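Local atomic coordinates of Mlr3007 protein (Mesorhizobium loti, PDB entry 3QQM), a protein that probably transfers the amino group between leucine, isoleucine or valine and 2-oxoglutarate, using pyridoxal 5'-phosphate as its cofactor. Residues R35-A38 with R39-S43; A50-P53 with Q54-A57; S120-Q123 with L124-H127. All blocks are in the same frame, centred on the assembly; numbering follows the deposited sequence.

In the fold
Contacts 1 and 2 sit on consecutive helices, 33-47 and 53-64, with centres about 12 Å apart, and Y41 joins them directly: its CD1 lies 3.4 Å from C51 SG, and its OH is 3.5 Å from P53 CA. Contact 3 opens helix 123-130; its centre is about 21 Å from that of contact 1 and about 26 Å from that of contact 2, and its atoms come no nearer to contact 1 than about 10 Å. Contacts 1 and 3 nevertheless meet at the cofactor, the modified lysine LLP at position 118: R39 binds its phosphate, while R122 makes a weak hydrogen bond to its O3. Contact 2 lies further out, at the surface.

Contact 1 (R35-A38 with R39-S43); sequences RHLA and RLYGS
H36 and R39 lean the same way from one turn of helix 33-47, and their polar ends come together on the inner side of the helix. The closest pair is H36 ND1 and R39 NH2, 3.9 Å apart, with the ring and guanidinium planes 74° to each other; the two donors are not bonded to each other but meet on a shared acceptor, E20 OE1 of strand 17-25. R39 gets there because its CG stands anti to the backbone N (chi1 -179°) and the chain then bends at chi3 (67°), swinging the guanidinium alongside the imidazole. This is the enclosed part, where H36 and L40 are both buried. L40 rests its CB on H36 O at 3.5 Å, and its side chain also touches L18 and E20, while H36 NE2 is taken by S211 OG.

One position on, the helix faces solvent more. L37 and Y41, both partly exposed, run side by side, L37 CB 3.9 Å from Y41 CE2 and L37 CD2 4.0 Å from Y41 OH. Y41 CG also lies 3.3 Å from L37 O, beside the carbonyl that receives the backbone bond of Y41 N at 2.8 Å. A38, the exposed residue here, offers only a methyl group, and A38 O accepts from G42 N at 2.9 Å. R35 stretches away from the turn to a salt bridge with D186.

Both nitrogens of H36 and the guanidinium of R39 have hydrogen-bond partners. R39 NH2 pairs with E20, and R39 NH1 reaches both P177 O and phosphate oxygen OP1 of the modified lysine at position 118. With E20 fixing one end of the guanidinium, R39 is held in place to donate to the phosphate, and its positive charge probably steadies that anion.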
loop_
_atom_site.group_PDB
_atom_site.type_symbol
_atom_site.label_atom_id
_atom_site.label_comp_id
_atom_site.label_asym_id
_atom_site.label_seq_id
_atom_site.Cartn_x
_atom_site.Cartn_y
_atom_site.Cartn_z
ATOM N N ARG A 35 4.980 12.659 -1.273
ATOM C CA ARG A 35 5.514 11.323 -1.240
ATOM C C ARG A 35 4.905 10.492 -2.383
ATOM O O ARG A 35 5.632 9.791 -3.046
ATOM C CB ARG A 35 5.299 10.650 0.104
ATOM C CG ARG A 35 6.102 11.297 1.254
ATOM C CD ARG A 35 6.046 10.446 2.512
ATOM N NE ARG A 35 6.851 11.007 3.582
ATOM C CZ ARG A 35 8.163 10.785 3.750
ATOM N NH1 ARG A 35 8.842 10.039 2.889
ATOM N NH2 ARG A 35 8.810 11.355 4.767
ATOM N N HIS A 36 3.590 10.625 -2.628
ATOM C CA HIS A 36 2.917 9.870 -3.702
ATOM C C HIS A 36 3.468 10.197 -5.081
ATOM O O HIS A 36 3.708 9.298 -5.870
ATOM C CB HIS A 36 1.390 10.072 -3.699
ATOM C CG HIS A 36 0.699 9.391 -2.558
ATOM N ND1 HIS A 36 0.483 8.028 -2.524
ATOM C CD2 HIS A 36 0.178 9.882 -1.407
ATOM C CE1 HIS A 36 -0.116 7.710 -1.393
ATOM N NE2 HIS A 36 -0.313 8.816 -0.699
ATOM N N LEU A 37 3.629 11.481 -5.374
ATOM C CA LEU A 37 4.153 11.910 -6.664
ATOM C C LEU A 37 5.640 11.518 -6.798
ATOM O O LEU A 37 6.081 11.121 -7.856
ATOM C CB LEU A 37 3.950 13.417 -6.847
ATOM C CG LEU A 37 2.484 13.849 -6.896
ATOM C CD1 LEU A 37 2.345 15.344 -6.997
ATOM C CD2 LEU A 37 1.796 13.215 -8.066
ATOM N N ALA A 38 6.390 11.607 -5.716
ATOM C CA ALA A 38 7.799 11.211 -5.752
ATOM C C ALA A 38 7.881 9.762 -6.205
ATOM O O ALA A 38 8.641 9.446 -7.109
ATOM C CB ALA A 38 8.482 11.382 -4.393
ATOM N N ARG A 39 7.088 8.894 -5.577
ATOM C CA ARG A 39 7.074 7.491 -5.938
ATOM C C ARG A 39 6.628 7.272 -7.385
ATOM O O ARG A 39 7.283 6.565 -8.111
ATOM C CB ARG A 39 6.149 6.701 -5.029
ATOM C CG ARG A 39 6.148 5.203 -5.373
ATOM C CD ARG A 39 5.501 4.420 -4.317
ATOM N NE ARG A 39 4.075 4.692 -4.207
ATOM C CZ ARG A 39 3.315 4.228 -3.218
ATOM N NH1 ARG A 39 3.865 3.562 -2.210
ATOM N NH2 ARG A 39 2.016 4.506 -3.178
ATOM N N LEU A 40 5.476 7.830 -7.754
ATOM C CA LEU A 40 4.941 7.688 -9.105
ATOM C C LEU A 40 5.912 8.198 -10.174
ATOM O O LEU A 40 6.175 7.512 -11.170
ATOM C CB LEU A 40 3.610 8.439 -9.247
ATOM C CG LEU A 40 3.000 8.451 -10.640
ATOM C CD1 LEU A 40 2.668 7.028 -11.097
ATOM C CD2 LEU A 40 1.771 9.328 -10.647
ATOM N N TYR A 41 6.458 9.385 -9.964
ATOM C CA TYR A 41 7.366 9.935 -10.949
ATOM C C TYR A 41 8.678 9.158 -10.999
ATOM O O TYR A 41 9.243 8.959 -12.089
ATOM C CB TYR A 41 7.606 11.413 -10.729
ATOM C CG TYR A 41 6.381 12.270 -10.893
ATOM C CD1 TYR A 41 5.442 11.981 -11.843
ATOM C CD2 TYR A 41 6.259 13.461 -10.218
ATOM C CE1 TYR A 41 4.338 12.791 -12.033
ATOM C CE2 TYR A 41 5.168 14.293 -10.417
ATOM C CZ TYR A 41 4.217 13.952 -11.327
ATOM O OH TYR A 41 3.126 14.754 -11.538
ATOM N N GLY A 42 9.143 8.703 -9.839
ATOM C CA GLY A 42 10.377 7.930 -9.759
ATOM C C GLY A 42 10.204 6.600 -10.497
ATOM O O GLY A 42 11.038 6.234 -11.306
ATOM N N SER A 43 9.096 5.909 -10.242
ATOM C CA SER A 43 8.839 4.639 -10.904
ATOM C C SER A 43 8.651 4.809 -12.406
ATOM O O SER A 43 9.185 4.038 -13.173
ATOM C CB SER A 43 7.619 3.940 -10.299
ATOM O OG SER A 43 7.826 3.668 -8.947
#

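Contact 2 (A50-P53 with Q54-A57); sequences ACDP and QRIA
D52 is where the chain changes course: C51 and D52 are extended, and from P53 onward the backbone coils into helix 53-64. Two regular helical bonds close this first turn, I56 N to D52 O at 3.1 Å and A57 N to P53 O at 2.9 Å, while R55 N adds a weak one to D52 O.

The D52 side chain completes the start. Its CG lies anti to the backbone N (chi1 179°), which folds the carboxylate back over the first turn, and OD1 accepts from Q54 N at 3.0 Å; the N-H comes from above the carboxylate plane, 46° out of it. R55 crosses D52 at about a right angle, CB against CB at 4.0 Å. Its NE stays 4.5 Å from D52 OD2 and does not point at it, so any attraction is one of charge alone. On the inward side C51 SG and I56 CG1 approach loosely, at 4.5 Å, and Y41 of helix 33-47 packs on both.

An aspartate at the N-cap, bonded through OD1 to the N-H two residues on as an Asx turn and followed by proline in the first helical position, is a classic helix N-terminus.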
loop_
_atom_site.group_PDB
_atom_site.type_symbol
_atom_site.label_atom_id
_atom_site.label_comp_id
_atom_site.label_asym_id
_atom_site.label_seq_id
_atom_site.Cartn_x
_atom_site.Cartn_y
_atom_site.Cartn_z
ATOM N N ALA A 50 5.995 7.011 -20.099
ATOM C CA ALA A 50 5.888 8.425 -20.482
ATOM C C ALA A 50 5.082 9.002 -19.330
ATOM O O ALA A 50 4.168 8.347 -18.835
ATOM C CB ALA A 50 5.170 8.606 -21.816
ATOM N N CYS A 51 5.483 10.170 -18.836
ATOM C CA CYS A 51 4.803 10.796 -17.700
ATOM C C CYS A 51 4.856 12.312 -17.787
ATOM O O CYS A 51 5.918 12.905 -17.653
ATOM C CB CYS A 51 5.461 10.347 -16.405
ATOM S SG CYS A 51 4.542 10.806 -14.943
ATOM N N ASP A 52 3.708 12.931 -18.022
ATOM C CA ASP A 52 3.613 14.384 -18.153
ATOM C C ASP A 52 2.939 14.957 -16.890
ATOM O O ASP A 52 1.736 14.856 -16.725
ATOM C CB ASP A 52 2.828 14.735 -19.402
ATOM C CG ASP A 52 2.676 16.225 -19.595
ATOM O OD1 ASP A 52 3.110 16.995 -18.712
ATOM O OD2 ASP A 52 2.119 16.631 -20.639
ATOM N N PRO A 53 3.728 15.560 -15.993
ATOM C CA PRO A 53 3.180 16.100 -14.745
ATOM C C PRO A 53 2.027 17.096 -14.914
ATOM O O PRO A 53 1.144 17.166 -14.049
ATOM C CB PRO A 53 4.382 16.785 -14.116
ATOM C CG PRO A 53 5.547 16.077 -14.667
ATOM C CD PRO A 53 5.197 15.669 -16.040
ATOM N N GLN A 54 2.036 17.854 -16.003
ATOM C CA GLN A 54 0.990 18.837 -16.257
ATOM C C GLN A 54 -0.334 18.084 -16.461
ATOM O O GLN A 54 -1.396 18.491 -15.951
ATOM C CB GLN A 54 1.380 19.746 -17.458
ATOM C CG GLN A 54 0.521 21.036 -17.640
ATOM C CD GLN A 54 1.143 22.080 -18.665
ATOM O OE1 GLN A 54 2.176 21.818 -19.307
ATOM N NE2 GLN A 54 0.511 23.267 -18.772
ATOM N N ARG A 55 -0.248 16.948 -17.145
ATOM C CA ARG A 55 -1.407 16.095 -17.398
ATOM C C ARG A 55 -1.910 15.394 -16.109
ATOM O O ARG A 55 -3.125 15.212 -15.914
ATOM C CB ARG A 55 -1.043 15.074 -18.456
ATOM C CG ARG A 55 -2.064 14.010 -18.695
ATOM C CD ARG A 55 -1.519 12.976 -19.691
ATOM N NE ARG A 55 -1.167 13.592 -20.982
ATOM C CZ ARG A 55 -0.729 12.914 -22.037
ATOM N NH1 ARG A 55 -0.622 11.582 -21.979
ATOM N NH2 ARG A 55 -0.428 13.567 -23.165
ATOM N N ILE A 56 -0.971 14.992 -15.254
ATOM C CA ILE A 56 -1.310 14.362 -13.990
ATOM C C ILE A 56 -2.088 15.379 -13.161
ATOM O O ILE A 56 -3.120 15.067 -12.627
ATOM C CB ILE A 56 -0.043 13.872 -13.215
ATOM C CG1 ILE A 56 0.654 12.763 -13.989
ATOM C CG2 ILE A 56 -0.409 13.393 -11.835
ATOM C CD1 ILE A 56 -0.216 11.582 -14.260
ATOM N N ALA A 57 -1.573 16.599 -13.073
ATOM C CA ALA A 57 -2.254 17.669 -12.327
ATOM C C ALA A 57 -3.645 17.939 -12.903
ATOM O O ALA A 57 -4.561 18.219 -12.152
ATOM C CB ALA A 57 -1.417 18.968 -12.307
#

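Contact 3 (S120-Q123 with L124-H127); sequences SRRQ and LYTH. With EDO (1,2-ethanediol), chain S.
R122 O and Q123 O receive the N-H groups of T126 and H127, starting helix 123-130. L124 comes first along the new helix, and its N-H goes to a water: L124 N donates to water 1 at 2.9 Å, and that water in turn donates to R121 O, bridging the helix back to the residue at the centre of an inverse gamma turn.

Y125 follows and makes the main side-chain contact. Its CB and the near part of its ring lie over one face of the R122 guanidinium, with CB 3.7 Å from R122 NH2 and CD2 3.8 Å from R122 NH1. The two flat groups are only 15° from parallel, but the ring carbon sits toward the rim of the guanidinium, so the overlap is partial. The bend of the arginine at chi3 (54°) turns its head across Y125. Beyond the overlap, R122 NH2 is held by T153 O, and Y125 OH by E151.

T126 has the straightest backbone bond, its N donating to R122 O at 2.8 Å with an N-H...O angle of 176°. Its OG1 faces an ethanediol, probably from the crystallisation liquor, whose O2 donates to it at 2.8 Å; the same O2 accepts from R122 NE, also at 2.8 Å and nearly straight, and so bridges the two side chains.

H127 closes the turn, its N donating to Q123 O at 2.9 Å and its CB resting against the same carbonyl, while ND1 is bonded to T106.

The whole is a helix N-terminus, with R122 at the N-cap position, four residues after the lysine that carries the pyridoxal phosphate. The weak hydrogen bond from NH1 to O3 of that cofactor places R122 at the edge of the cofactor site, consistent with a part in the active site of a class-IV aminotransferase.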
loop_
_atom_site.group_PDB
_atom_site.type_symbol
_atom_site.label_atom_id
_atom_site.label_comp_id
_atom_site.label_asym_id
_atom_site.label_seq_id
_atom_site.Cartn_x
_atom_site.Cartn_y
_atom_site.Cartn_z
ATOM N N SER A 120 -0.477 -2.446 -11.468
ATOM C CA SER A 120 -1.686 -3.209 -11.681
ATOM C C SER A 120 -1.402 -4.701 -11.821
ATOM O O SER A 120 -2.334 -5.471 -12.018
ATOM C CB SER A 120 -2.378 -2.726 -12.945
ATOM O OG SER A 120 -1.501 -2.804 -14.053
ATOM N N ARG A 121 -0.127 -5.094 -11.782
ATOM C CA ARG A 121 0.255 -6.503 -11.877
ATOM C C ARG A 121 0.121 -7.116 -10.491
ATOM O O ARG A 121 1.109 -7.470 -9.863
ATOM C CB ARG A 121 1.686 -6.636 -12.449
ATOM C CG ARG A 121 2.188 -8.097 -12.675
ATOM C CD ARG A 121 3.356 -8.155 -13.681
ATOM N NE ARG A 121 2.872 -7.742 -15.003
ATOM C CZ ARG A 121 3.607 -7.619 -16.112
ATOM N NH1 ARG A 121 4.912 -7.847 -16.111
ATOM N NH2 ARG A 121 3.010 -7.238 -17.239
ATOM N N ARG A 122 -1.123 -7.319 -10.067
ATOM C CA ARG A 122 -1.417 -7.782 -8.714
ATOM C C ARG A 122 -1.810 -9.253 -8.515
ATOM O O ARG A 122 -2.390 -9.613 -7.480
ATOM C CB ARG A 122 -2.502 -6.873 -8.134
ATOM C CG ARG A 122 -2.044 -5.423 -7.972
ATOM C CD ARG A 122 -3.113 -4.554 -7.365
ATOM N NE ARG A 122 -3.602 -5.119 -6.098
ATOM C CZ ARG A 122 -3.000 -5.001 -4.918
ATOM N NH1 ARG A 122 -1.849 -4.374 -4.803
ATOM N NH2 ARG A 122 -3.554 -5.538 -3.844
ATOM N N GLN A 123 -1.439 -10.101 -9.460
ATOM C CA GLN A 123 -1.727 -11.522 -9.396
ATOM C C GLN A 123 -1.504 -12.162 -8.009
ATOM O O GLN A 123 -2.405 -12.812 -7.451
ATOM C CB GLN A 123 -0.843 -12.246 -10.412
ATOM C CG GLN A 123 -0.965 -13.731 -10.397
ATOM C CD GLN A 123 -0.335 -14.367 -11.589
ATOM O OE1 GLN A 123 0.493 -13.757 -12.271
ATOM N NE2 GLN A 123 -0.729 -15.606 -11.869
ATOM N N LEU A 124 -0.303 -11.987 -7.477
ATOM C CA LEU A 124 0.064 -12.592 -6.189
ATOM C C LEU A 124 -0.838 -12.133 -5.044
ATOM O O LEU A 124 -1.285 -12.948 -4.230
ATOM C CB LEU A 124 1.518 -12.281 -5.867
ATOM C CG LEU A 124 2.557 -12.971 -6.746
ATOM C CD1 LEU A 124 3.926 -12.183 -6.826
ATOM C CD2 LEU A 124 2.748 -14.416 -6.280
ATOM N N TYR A 125 -1.116 -10.834 -5.005
ATOM C CA TYR A 125 -1.946 -10.256 -3.951
ATOM C C TYR A 125 -3.409 -10.626 -4.116
ATOM O O TYR A 125 -4.088 -10.900 -3.135
ATOM C CB TYR A 125 -1.790 -8.744 -3.899
ATOM C CG TYR A 125 -0.359 -8.261 -3.796
ATOM C CD1 TYR A 125 0.380 -8.455 -2.638
ATOM C CD2 TYR A 125 0.227 -7.541 -4.837
ATOM C CE1 TYR A 125 1.676 -7.995 -2.528
ATOM C CE2 TYR A 125 1.523 -7.055 -4.732
ATOM C CZ TYR A 125 2.250 -7.294 -3.579
ATOM O OH TYR A 125 3.522 -6.794 -3.463
ATOM N N THR A 126 -3.908 -10.584 -5.346
ATOM C CA THR A 126 -5.275 -11.001 -5.612
ATOM C C THR A 126 -5.441 -12.477 -5.226
ATOM O O THR A 126 -6.460 -12.857 -4.676
ATOM C CB THR A 126 -5.655 -10.817 -7.101
ATOM O OG1 THR A 126 -5.676 -9.422 -7.428
ATOM C CG2 THR A 126 -7.036 -11.426 -7.425
ATOM N N HIS A 127 -4.435 -13.301 -5.499
ATOM C CA HIS A 127 -4.525 -14.719 -5.153
ATOM C C HIS A 127 -4.528 -14.908 -3.615
ATOM O O HIS A 127 -5.312 -15.703 -3.089
ATOM C CB HIS A 127 -3.397 -15.535 -5.809
ATOM C CG HIS A 127 -3.511 -17.000 -5.566
ATOM N ND1 HIS A 127 -2.879 -17.629 -4.512
ATOM C CD2 HIS A 127 -4.230 -17.957 -6.204
ATOM C CE1 HIS A 127 -3.192 -18.913 -4.519
ATOM N NE2 HIS A 127 -4.006 -19.141 -5.539
HETATM C C1 EDO S . -6.827 -6.735 -4.005
HETATM O O1 EDO S . -6.457 -7.193 -2.700
HETATM C C2 EDO S . -6.215 -7.627 -5.082
HETATM O O2 EDO S . -5.808 -6.857 -6.242
HETATM O O HOH W 1 1.416 -9.928 -8.572
#